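Local atomic coordinates of beta-L-arabinobiosidase (Bacteroides thetaiotaomicron, PDB entry 5MQR), a protein that probably hydrolyses glycosidic bonds in plant pectin as a multidomain gut bacterial enzyme, with a possible exo-alpha-sialidase activity. Residues Y40-S46 / E494-A498; A459-I465 / E565-T571; F304-K310 / Y325-R331. One frame throughout, in Å; residues are numbered along the deposited sequence.

Contact 1: residues Y40-S46 / E494-A498; sequences YHDGQLS and ENSIA. With NA (sodium ion), chain I.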
loop_
_atom_site.group_PDB
_atom_site.type_symbol
_atom_site.label_atom_id
_atom_site.label_comp_id
_atom_site.label_asym_id
_atom_site.label_seq_id
_atom_site.Cartn_x
_atom_site.Cartn_y
_atom_site.Cartn_z
ATOM N N TYR A 40 0.902 21.577 -18.155
ATOM C CA TYR A 40 0.028 20.449 -18.451
ATOM C C TYR A 40 -1.318 20.609 -17.753
ATOM O O TYR A 40 -1.390 21.048 -16.595
ATOM C CB TYR A 40 0.658 19.154 -17.967
ATOM C CG TYR A 40 1.810 18.607 -18.791
ATOM C CD1 TYR A 40 3.040 19.280 -18.874
ATOM C CD2 TYR A 40 1.700 17.357 -19.408
ATOM C CE1 TYR A 40 4.111 18.745 -19.590
ATOM C CE2 TYR A 40 2.755 16.804 -20.122
ATOM C CZ TYR A 40 3.956 17.491 -20.216
ATOM O OH TYR A 40 4.973 16.896 -20.937
ATOM N N HIS A 41 -2.377 20.159 -18.434
ATOM C CA HIS A 41 -3.724 20.166 -17.869
ATOM C C HIS A 41 -3.871 19.254 -16.676
ATOM O O HIS A 41 -4.666 19.556 -15.779
ATOM C CB HIS A 41 -4.777 19.776 -18.908
ATOM C CG HIS A 41 -4.955 20.783 -20.003
ATOM N ND1 HIS A 41 -5.664 20.503 -21.142
ATOM C CD2 HIS A 41 -4.493 22.046 -20.153
ATOM C CE1 HIS A 41 -5.657 21.553 -21.935
ATOM N NE2 HIS A 41 -4.964 22.508 -21.355
ATOM N N ASP A 42 -3.115 18.150 -16.664
ATOM C CA ASP A 42 -3.091 17.245 -15.504
ATOM C C ASP A 42 -1.987 17.585 -14.507
ATOM O O ASP A 42 -1.798 16.867 -13.543
ATOM C CB ASP A 42 -3.055 15.745 -15.926
ATOM C CG ASP A 42 -1.734 15.308 -16.587
ATOM O OD1 ASP A 42 -0.774 16.096 -16.694
ATOM O OD2 ASP A 42 -1.662 14.145 -17.032
ATOM N N GLY A 43 -1.268 18.687 -14.720
ATOM C CA GLY A 43 -0.128 19.076 -13.860
ATOM C C GLY A 43 1.111 18.168 -13.843
ATOM O O GLY A 43 2.017 18.388 -13.047
ATOM N N GLN A 44 1.148 17.175 -14.732
ATOM C CA GLN A 44 2.053 16.040 -14.651
ATOM C C GLN A 44 1.872 15.243 -13.367
ATOM O O GLN A 44 2.779 14.561 -12.969
ATOM C CB GLN A 44 3.523 16.441 -14.825
ATOM C CG GLN A 44 3.792 17.149 -16.123
ATOM C CD GLN A 44 5.282 17.361 -16.360
ATOM O OE1 GLN A 44 5.816 18.415 -16.057
ATOM N NE2 GLN A 44 5.953 16.354 -16.911
ATOM N N LEU A 45 0.681 15.298 -12.761
ATOM C CA LEU A 45 0.346 14.506 -11.587
ATOM C C LEU A 45 -0.229 13.166 -12.005
ATOM O O LEU A 45 -1.112 13.108 -12.854
ATOM C CB LEU A 45 -0.684 15.227 -10.741
ATOM C CG LEU A 45 -0.312 16.620 -10.241
ATOM C CD1 LEU A 45 -1.470 17.173 -9.442
ATOM C CD2 LEU A 45 0.964 16.606 -9.393
ATOM N N SER A 46 0.295 12.093 -11.423
ATOM C CA SER A 46 -0.257 10.778 -11.599
ATOM C C SER A 46 -1.486 10.682 -10.715
ATOM O O SER A 46 -1.495 11.216 -9.605
ATOM C CB SER A 46 0.759 9.705 -11.195
ATOM O OG SER A 46 0.307 8.409 -11.565
ATOM N N GLU A 494 4.963 8.355 -14.761
ATOM C CA GLU A 494 4.377 9.085 -13.629
ATOM C C GLU A 494 4.334 10.587 -13.842
ATOM O O GLU A 494 3.743 11.266 -13.028
ATOM C CB GLU A 494 5.168 8.795 -12.342
ATOM C CG GLU A 494 6.669 9.075 -12.507
ATOM C CD GLU A 494 7.471 9.081 -11.226
ATOM O OE1 GLU A 494 6.886 9.097 -10.103
ATOM O OE2 GLU A 494 8.716 9.096 -11.380
ATOM N N ASN A 495 5.006 11.114 -14.876
ATOM C CA ASN A 495 4.915 12.527 -15.218
ATOM C C ASN A 495 4.127 12.814 -16.496
ATOM O O ASN A 495 4.307 13.872 -17.125
ATOM C CB ASN A 495 6.324 13.118 -15.276
ATOM C CG ASN A 495 7.018 13.088 -13.914
ATOM O OD1 ASN A 495 6.420 13.360 -12.861
ATOM N ND2 ASN A 495 8.247 12.704 -13.926
ATOM N N SER A 496 3.255 11.868 -16.857
ATOM C CA SER A 496 2.456 11.929 -18.073
ATOM C C SER A 496 3.274 12.008 -19.355
ATOM O O SER A 496 2.786 12.519 -20.352
ATOM C CB SER A 496 1.455 13.102 -18.003
ATOM O OG SER A 496 0.763 13.132 -16.746
ATOM N N ILE A 497 4.509 11.515 -19.350
ATOM C CA ILE A 497 5.241 11.349 -20.598
ATOM C C ILE A 497 4.712 10.059 -21.222
ATOM O O ILE A 497 4.695 9.007 -20.569
ATOM C CB ILE A 497 6.773 11.237 -20.415
ATOM C CG1 ILE A 497 7.345 12.403 -19.596
ATOM C CG2 ILE A 497 7.450 11.112 -21.775
ATOM C CD1 ILE A 497 6.805 13.745 -20.015
ATOM N N ALA A 498 4.239 10.154 -22.463
ATOM C CA ALA A 498 3.852 8.968 -23.220
ATOM C C ALA A 498 5.087 8.545 -23.988
ATOM O O ALA A 498 5.650 9.335 -24.780
ATOM C CB ALA A 498 2.695 9.257 -24.179
HETATM NA NA NA I . 4.279 13.129 -11.505
HETATM O O HOH W 1 4.252 14.831 -22.317
HETATM O O HOH W 2 2.898 12.247 -10.204
HETATM O O HOH W 3 4.904 15.230 -10.798
HETATM O O HOH W 4 6.398 12.569 -10.252
#

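Contact 2: residues A459-I465 / E565-T571; sequences AKVERKI and ERIVFRT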
loop_
_atom_site.group_PDB
_atom_site.type_symbol
_atom_site.label_atom_id
_atom_site.label_comp_id
_atom_site.label_asym_id
_atom_site.label_seq_id
_atom_site.Cartn_x
_atom_site.Cartn_y
_atom_site.Cartn_z
ATOM N N ALA A 459 -14.252 9.974 -24.368
ATOM C CA ALA A 459 -14.260 8.940 -23.325
ATOM C C ALA A 459 -12.817 8.579 -23.063
ATOM O O ALA A 459 -12.001 8.598 -23.968
ATOM C CB ALA A 459 -15.039 7.710 -23.763
ATOM N N LYS A 460 -12.496 8.263 -21.821
ATOM C CA LYS A 460 -11.137 7.894 -21.482
ATOM C C LYS A 460 -11.110 6.978 -20.272
ATOM O O LYS A 460 -11.751 7.279 -19.255
ATOM C CB LYS A 460 -10.310 9.142 -21.226
ATOM C CG LYS A 460 -8.840 8.857 -21.145
ATOM C CD LYS A 460 -8.118 9.944 -20.407
ATOM C CE LYS A 460 -8.243 9.732 -18.923
ATOM N NZ LYS A 460 -8.026 10.990 -18.165
ATOM N N VAL A 461 -10.364 5.870 -20.400
ATOM C CA VAL A 461 -10.062 4.950 -19.303
ATOM C C VAL A 461 -8.531 4.817 -19.169
ATOM O O VAL A 461 -7.829 4.878 -20.176
ATOM C CB VAL A 461 -10.775 3.585 -19.472
ATOM C CG1 VAL A 461 -12.283 3.772 -19.578
ATOM C CG2 VAL A 461 -10.312 2.827 -20.686
ATOM N N GLU A 462 -8.031 4.705 -17.931
ATOM C CA GLU A 462 -6.612 4.517 -17.629
ATOM C C GLU A 462 -6.498 3.317 -16.687
ATOM O O GLU A 462 -7.189 3.260 -15.666
ATOM C CB GLU A 462 -5.942 5.702 -16.900
ATOM C CG GLU A 462 -6.216 7.110 -17.381
ATOM C CD GLU A 462 -5.132 8.157 -17.023
ATOM O OE1 GLU A 462 -4.259 7.914 -16.176
ATOM O OE2 GLU A 462 -5.130 9.260 -17.654
ATOM N N ARG A 463 -5.611 2.381 -17.014
ATOM C CA ARG A 463 -5.274 1.275 -16.105
ATOM C C ARG A 463 -3.900 1.546 -15.496
ATOM O O ARG A 463 -2.873 1.467 -16.183
ATOM C CB ARG A 463 -5.293 -0.077 -16.837
ATOM C CG ARG A 463 -5.061 -1.289 -15.967
ATOM C CD ARG A 463 -6.101 -1.418 -14.876
ATOM N NE ARG A 463 -6.213 -2.742 -14.256
ATOM C CZ ARG A 463 -5.536 -3.167 -13.186
ATOM N NH1 ARG A 463 -4.616 -2.414 -12.587
ATOM N NH2 ARG A 463 -5.786 -4.373 -12.697
ATOM N N LYS A 464 -3.888 1.909 -14.220
ATOM C CA LYS A 464 -2.633 2.040 -13.502
ATOM C C LYS A 464 -2.080 0.647 -13.123
ATOM O O LYS A 464 -2.819 -0.221 -12.677
ATOM C CB LYS A 464 -2.824 2.912 -12.271
ATOM C CG LYS A 464 -1.530 3.492 -11.763
ATOM C CD LYS A 464 -1.764 4.751 -10.932
ATOM C CE LYS A 464 -0.431 5.400 -10.681
ATOM N NZ LYS A 464 -0.575 6.543 -9.761
ATOM N N ILE A 465 -0.793 0.436 -13.353
ATOM C CA ILE A 465 -0.124 -0.846 -13.076
ATOM C C ILE A 465 1.180 -0.566 -12.334
ATOM O O ILE A 465 1.618 0.587 -12.294
ATOM C CB ILE A 465 0.176 -1.611 -14.370
ATOM C CG1 ILE A 465 1.008 -0.756 -15.316
ATOM C CG2 ILE A 465 -1.121 -2.054 -15.023
ATOM C CD1 ILE A 465 1.699 -1.547 -16.383
ATOM N N GLU A 565 3.841 3.180 -16.036
ATOM C CA GLU A 565 2.888 2.876 -14.968
ATOM C C GLU A 565 1.402 2.905 -15.377
ATOM O O GLU A 565 0.550 2.555 -14.552
ATOM C CB GLU A 565 3.095 3.836 -13.794
ATOM C CG GLU A 565 3.016 5.314 -14.163
ATOM C CD GLU A 565 2.469 6.166 -13.039
ATOM O OE1 GLU A 565 2.962 5.988 -11.901
ATOM O OE2 GLU A 565 1.585 7.028 -13.304
ATOM N N ARG A 566 1.092 3.347 -16.597
ATOM C CA ARG A 566 -0.291 3.500 -17.046
ATOM C C ARG A 566 -0.471 3.203 -18.507
ATOM O O ARG A 566 0.367 3.589 -19.320
ATOM C CB ARG A 566 -0.768 4.921 -16.840
ATOM C CG ARG A 566 -1.258 5.183 -15.453
ATOM C CD ARG A 566 -1.648 6.629 -15.351
ATOM N NE ARG A 566 -0.490 7.499 -15.243
ATOM C CZ ARG A 566 -0.506 8.819 -15.427
ATOM N NH1 ARG A 566 -1.620 9.453 -15.796
ATOM N NH2 ARG A 566 0.610 9.500 -15.243
ATOM N N ILE A 567 -1.595 2.556 -18.811
ATOM C CA ILE A 567 -2.101 2.432 -20.164
ATOM C C ILE A 567 -3.415 3.216 -20.217
ATOM O O ILE A 567 -4.272 3.039 -19.365
ATOM C CB ILE A 567 -2.302 0.953 -20.595
ATOM C CG1 ILE A 567 -1.005 0.154 -20.417
ATOM C CG2 ILE A 567 -2.689 0.855 -22.062
ATOM C CD1 ILE A 567 -0.972 -0.583 -19.111
ATOM N N VAL A 568 -3.537 4.086 -21.225
ATOM C CA VAL A 568 -4.632 5.043 -21.385
ATOM C C VAL A 568 -5.317 4.753 -22.716
ATOM O O VAL A 568 -4.645 4.579 -23.744
ATOM C CB VAL A 568 -4.111 6.508 -21.386
ATOM C CG1 VAL A 568 -5.216 7.511 -21.723
ATOM C CG2 VAL A 568 -3.488 6.863 -20.041
ATOM N N PHE A 569 -6.647 4.700 -22.695
ATOM C CA PHE A 569 -7.452 4.510 -23.898
ATOM C C PHE A 569 -8.352 5.748 -23.965
ATOM O O PHE A 569 -9.145 5.996 -23.029
ATOM C CB PHE A 569 -8.279 3.215 -23.830
ATOM C CG PHE A 569 -7.466 1.949 -23.617
ATOM C CD1 PHE A 569 -6.959 1.633 -22.377
ATOM C CD2 PHE A 569 -7.277 1.048 -24.647
ATOM C CE1 PHE A 569 -6.229 0.471 -22.170
ATOM C CE2 PHE A 569 -6.562 -0.124 -24.457
ATOM C CZ PHE A 569 -6.043 -0.424 -23.217
ATOM N N ARG A 570 -8.223 6.533 -25.045
ATOM C CA ARG A 570 -8.899 7.828 -25.161
ATOM C C ARG A 570 -9.509 7.995 -26.555
ATOM O O ARG A 570 -8.808 7.804 -27.556
ATOM C CB ARG A 570 -7.874 8.942 -24.922
ATOM C CG ARG A 570 -8.446 10.342 -24.916
ATOM C CD ARG A 570 -7.375 11.421 -24.832
ATOM N NE ARG A 570 -6.172 11.062 -25.571
ATOM C CZ ARG A 570 -5.003 10.721 -25.037
ATOM N NH1 ARG A 570 -4.818 10.715 -23.727
ATOM N NH2 ARG A 570 -3.994 10.375 -25.839
ATOM N N THR A 571 -10.778 8.397 -26.637
ATOM C CA THR A 571 -11.460 8.465 -27.950
ATOM C C THR A 571 -11.263 9.821 -28.645
ATOM O O THR A 571 -12.166 10.331 -29.279
ATOM C CB THR A 571 -12.972 8.157 -27.834
ATOM O OG1 THR A 571 -13.619 9.208 -27.117
ATOM C CG2 THR A 571 -13.195 6.817 -27.117
HETATM O O HOH W 5 2.419 7.279 -9.704
#

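Contact 3: residues F304-K310 / Y325-R331; sequences FVNSNAK and YNPSEFR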
loop_
_atom_site.group_PDB
_atom_site.type_symbol
_atom_site.label_atom_id
_atom_site.label_comp_id
_atom_site.label_asym_id
_atom_site.label_seq_id
_atom_site.Cartn_x
_atom_site.Cartn_y
_atom_site.Cartn_z
ATOM N N PHE A 304 0.987 24.692 0.781
ATOM C CA PHE A 304 -0.113 24.475 -0.153
ATOM C C PHE A 304 -0.027 25.486 -1.299
ATOM O O PHE A 304 0.179 26.690 -1.094
ATOM C CB PHE A 304 -1.497 24.576 0.534
ATOM C CG PHE A 304 -1.973 23.298 1.134
ATOM C CD1 PHE A 304 -1.668 22.970 2.453
ATOM C CD2 PHE A 304 -2.736 22.414 0.389
ATOM C CE1 PHE A 304 -2.089 21.765 3.009
ATOM C CE2 PHE A 304 -3.189 21.223 0.946
ATOM C CZ PHE A 304 -2.854 20.897 2.258
ATOM N N VAL A 305 -0.151 24.963 -2.511
ATOM C CA VAL A 305 -0.330 25.784 -3.694
ATOM C C VAL A 305 -1.827 25.752 -3.984
ATOM O O VAL A 305 -2.391 24.701 -4.259
ATOM C CB VAL A 305 0.524 25.247 -4.871
ATOM C CG1 VAL A 305 0.444 26.175 -6.081
ATOM C CG2 VAL A 305 1.967 25.085 -4.394
ATOM N N ASN A 306 -2.454 26.919 -3.897
ATOM C CA ASN A 306 -3.880 27.064 -4.007
ATOM C C ASN A 306 -4.143 28.536 -4.164
ATOM O O ASN A 306 -3.374 29.392 -3.707
ATOM C CB ASN A 306 -4.608 26.513 -2.762
ATOM C CG ASN A 306 -6.120 26.382 -2.954
ATOM O OD1 ASN A 306 -6.899 26.877 -2.139
ATOM N ND2 ASN A 306 -6.540 25.737 -4.042
ATOM N N SER A 307 -5.247 28.831 -4.822
ATOM C CA SER A 307 -5.585 30.204 -5.125
ATOM C C SER A 307 -7.066 30.402 -4.806
ATOM O O SER A 307 -7.471 30.194 -3.669
ATOM C CB SER A 307 -5.190 30.496 -6.581
ATOM O OG SER A 307 -5.600 31.779 -6.982
ATOM N N ASN A 308 -7.868 30.692 -5.824
ATOM C CA ASN A 308 -9.157 31.294 -5.673
ATOM C C ASN A 308 -10.332 30.351 -5.890
ATOM O O ASN A 308 -11.470 30.767 -5.771
ATOM C CB ASN A 308 -9.260 32.414 -6.712
ATOM C CG ASN A 308 -9.890 33.639 -6.136
ATOM O OD1 ASN A 308 -9.438 34.125 -5.102
ATOM N ND2 ASN A 308 -10.955 34.138 -6.769
ATOM N N ALA A 309 -10.071 29.099 -6.230
ATOM C CA ALA A 309 -11.121 28.209 -6.707
ATOM C C ALA A 309 -11.616 27.179 -5.659
ATOM O O ALA A 309 -12.149 26.125 -6.044
ATOM C CB ALA A 309 -10.635 27.516 -7.970
ATOM N N LYS A 310 -11.473 27.526 -4.371
ATOM C CA LYS A 310 -11.780 26.678 -3.186
ATOM C C LYS A 310 -10.842 25.476 -2.942
ATOM O O LYS A 310 -10.283 24.879 -3.866
ATOM C CB LYS A 310 -13.207 26.116 -3.185
ATOM C CG LYS A 310 -14.342 27.106 -3.237
ATOM C CD LYS A 310 -15.675 26.366 -3.146
ATOM C CE LYS A 310 -16.854 27.340 -3.178
ATOM N NZ LYS A 310 -18.181 26.675 -3.048
ATOM N N TYR A 325 -8.345 20.098 -4.310
ATOM C CA TYR A 325 -8.108 21.488 -4.671
ATOM C C TYR A 325 -7.368 21.602 -5.984
ATOM O O TYR A 325 -6.794 20.635 -6.456
ATOM C CB TYR A 325 -7.305 22.217 -3.589
ATOM C CG TYR A 325 -5.922 21.659 -3.251
ATOM C CD1 TYR A 325 -5.773 20.450 -2.567
ATOM C CD2 TYR A 325 -4.768 22.356 -3.572
ATOM C CE1 TYR A 325 -4.510 19.951 -2.223
ATOM C CE2 TYR A 325 -3.505 21.860 -3.239
ATOM C CZ TYR A 325 -3.384 20.659 -2.561
ATOM O OH TYR A 325 -2.159 20.164 -2.258
ATOM N N ASN A 326 -7.377 22.810 -6.542
ATOM C CA ASN A 326 -6.497 23.183 -7.657
ATOM C C ASN A 326 -5.145 23.571 -7.039
ATOM O O ASN A 326 -5.084 24.575 -6.356
ATOM C CB ASN A 326 -7.070 24.356 -8.472
ATOM C CG ASN A 326 -8.467 24.059 -9.034
ATOM O OD1 ASN A 326 -9.496 24.568 -8.522
ATOM N ND2 ASN A 326 -8.515 23.237 -10.089
ATOM N N PRO A 327 -4.077 22.779 -7.289
ATOM C CA PRO A 327 -2.746 23.008 -6.736
ATOM C C PRO A 327 -1.979 24.040 -7.578
ATOM O O PRO A 327 -0.860 23.795 -8.041
ATOM C CB PRO A 327 -2.118 21.612 -6.812
ATOM C CG PRO A 327 -2.656 21.086 -8.100
ATOM C CD PRO A 327 -4.062 21.604 -8.195
ATOM N N SER A 328 -2.596 25.197 -7.788
ATOM C CA SER A 328 -2.203 26.056 -8.877
ATOM C C SER A 328 -2.872 27.403 -8.790
ATOM O O SER A 328 -3.902 27.553 -8.118
ATOM C CB SER A 328 -2.575 25.379 -10.206
ATOM O OG SER A 328 -2.151 26.167 -11.309
ATOM N N GLU A 329 -2.272 28.377 -9.473
ATOM C CA GLU A 329 -2.896 29.700 -9.671
ATOM C C GLU A 329 -3.907 29.690 -10.849
ATOM O O GLU A 329 -4.671 30.632 -11.024
ATOM C CB GLU A 329 -1.835 30.786 -9.860
ATOM C CG GLU A 329 -1.019 31.051 -8.592
ATOM C CD GLU A 329 -1.850 31.657 -7.454
ATOM O OE1 GLU A 329 -2.694 32.538 -7.742
ATOM O OE2 GLU A 329 -1.691 31.238 -6.276
ATOM N N PHE A 330 -3.900 28.608 -11.621
ATOM C CA PHE A 330 -4.890 28.347 -12.661
ATOM C C PHE A 330 -5.841 27.308 -12.097
ATOM O O PHE A 330 -5.479 26.572 -11.164
ATOM C CB PHE A 330 -4.204 27.818 -13.914
ATOM C CG PHE A 330 -3.161 28.755 -14.466
ATOM C CD1 PHE A 330 -1.862 28.741 -13.971
ATOM C CD2 PHE A 330 -3.481 29.649 -15.472
ATOM C CE1 PHE A 330 -0.898 29.596 -14.471
ATOM C CE2 PHE A 330 -2.527 30.531 -15.972
ATOM C CZ PHE A 330 -1.226 30.504 -15.467
ATOM N N ARG A 331 -7.049 27.227 -12.643
ATOM C CA ARG A 331 -8.019 26.273 -12.126
ATOM C C ARG A 331 -7.883 24.905 -12.763
ATOM O O ARG A 331 -8.850 24.332 -13.221
ATOM C CB ARG A 331 -9.434 26.848 -12.219
ATOM C CG ARG A 331 -9.516 28.188 -11.522
ATOM C CD ARG A 331 -10.934 28.691 -11.399
ATOM N NE ARG A 331 -10.969 29.999 -10.747
ATOM C CZ ARG A 331 -12.003 30.508 -10.070
ATOM N NH1 ARG A 331 -13.157 29.851 -9.948
ATOM N NH2 ARG A 331 -11.878 31.704 -9.498
HETATM O O HOH W 6 -0.037 21.959 -3.034
HETATM O O HOH W 7 -8.908 25.210 -5.964
HETATM O O HOH W 8 -3.038 32.403 -4.083
#

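Contact 1: residues Y40-S46 / E494-A498
Gln44 and Asn495 share a sodium ion. Three protein oxygens hold it: the backbone O of Gln44, the backbone O of Glu494 and the side-chain OD1 of Asn495, with Gln44 O at 2.5 Å from NA. Three waters complete six ligands, and one of these waters also accepts from Ser46 N at 2.9 Å, tying the coordination shell to the 40-46 loop. The shared cation explains why two like acceptors, Gln44 O and Glu494 O, can sit 3.4 Å apart.

Beside the metal, the Gln44 amide crosses that of Asn495 with the planes 67° apart. Its NE2 gives a nearly straight bond (164°) to the backbone O of Asn495, 3.0 Å away, arriving in the carbonyl plane on a lone pair; OE1 is taken by Asn37. Further along, Ser496 OG donates to Asp42 OD2 at 2.6 Å, on the syn side but tilted out of the carboxylate plane. With Asp42 CG between its backbone N and carbonyl carbon (chi1 69°), OD2 faces Ser496 OG and OD1 faces Gln44 N, accepting from it at 3.0 Å from above the carboxylate plane, an Asx turn.

Carbon contacts surround these bonds. Gln44 CG lies over the centre of the Tyr40 ring, 3.5 Å above its plane, and Ile497 CD1 meets Tyr40 OH, which also bonds a water, at 3.8 Å. Two overlapping turns, type I from Tyr40 to Gly43 and type I' from Asp42 to Leu45, present the Gln44 carbonyl. The result is a sodium site built between loops, joining the N-terminal propeller region to the turn between strands 487-492 and 498-504.

Contact 2: residues A459-I465 / E565-T571
Val461 and Phe569 form an antiparallel hydrogen-bonded pair, as do Arg463 and Ile567; the strand segments run at 161° with axes 4.6 Å apart. Phe569 N to Val461 O is the straightest of these bonds, 2.8 Å at 175°. Where strand 460-465 begins, Ala459 N donates to Thr571 OG1 at 2.9 Å, so a side chain extends the ladder; the same hydroxyl is also bonded to Asp452, a calcium ligand.

The charged contacts lie on the face bearing Lys460, Glu462, Lys464 and Arg566. Arg566 NH1 gives a bond of 178° to Glu462 OE1, 3.1 Å away, in the guanidinium plane and on the syn lone pair. A bend at chi3 turns that guanidinium so that NE also meets Glu565 OE2 at 2.9 Å, on its anti side; Lys460 NZ adds a weak bridge to Glu462 OE2. Lys464 and Glu565 lie side by side, joined by a water and by Ser46.

Apolar contacts include Val461 CG2 on Phe569 CB at 3.8 Å, on the face that also carries Ile567 and Arg463, the latter salt-bridged to Asp417. Ile465 CD1 packs on Ile567 CD1 at 3.9 Å, and Val568 CG2 lies against the Glu462 side chain.

Both strands are interior members of a mixed sheet, with 431-435 flanking 460-468 and 487-492 flanking 564-570. A classic beta bulge at Glu565 and Arg566 faces Leu492, while strand 600-610 packs against Ile465, Ile567 and Phe569.

Contact 3: residues F304-K310 / Y325-R331
Asn306 ND2 donates to the backbone O of Asn326 at 3.0 Å and 161°, the acceptor lying in the amide plane of Asn306 while the donor is tilted from the carbonyl plane. Holding CG anti to the backbone nitrogen (chi1 -168°) carries this amide across to the 325-331 loop. A water links Asn306 ND2, Lys310 O, Asn326 N and Asn326 OD1; Asn326 ND2 bonds to Pro369 O.

Ser307 OG donates to Glu329 OE1, 3.1 Å away and above the carboxylate plane. The Glu329 side chain bends at chi2, which brings OE1 to Ser307; its OE2 shares a second water with Asn306 O.

Around these bonds, Val305 O lies at the Tyr325 ring edge, 3.2 Å from CE2, and receives a CA-H...O contact from Pro327, the centre of an inverse gamma turn. Tyr325 and Phe304 meet obliquely, their ring planes 58° apart, with Phe304 CD2 3.5 Å from Tyr325 CZ. Tyr325 OH bonds to Ser337 and to a water held by Val305 N. Replacing Tyr325 with alanine would probably open a gap beside Phe304 and leave that water and Ser337 without their phenolic partner.

At the other end, Ala309 CB packs over one face of the Arg331 guanidinium, 3.6 Å from CD of the same arginine, whose NH1 and NH2 bond to Gln370 and to the phosphotyrosine at position 371.

The two loops lead into strand 311-315 and out of strand 321-325, adjacent strands of one four-stranded antiparallel sheet; Ile311 of the former touches Phe304, Asn306 and Tyr325.

Overall arrangement
Contacts 1 and 2 are neighbours, with centres 13 Å apart, and Ser46 is the direct join: its OG lies 2.6 Å from Glu565 OE2 and 2.7 Å from Lys464 NZ, both probable hydrogen bonds. The sodium site of contact 1 therefore sits beside the salt-bridge network of contact 2. Their segments alternate along the chain. Contact 3 is nested within the loop closed by contact 1; their centres are about 17 Å apart and their nearest atoms about 4 Å, without touching. Contact 3 is more remote from contact 2, at 26 Å between centres; it belongs to the BNR repeat-like region, contact 2 to the sialidase-like CBM region.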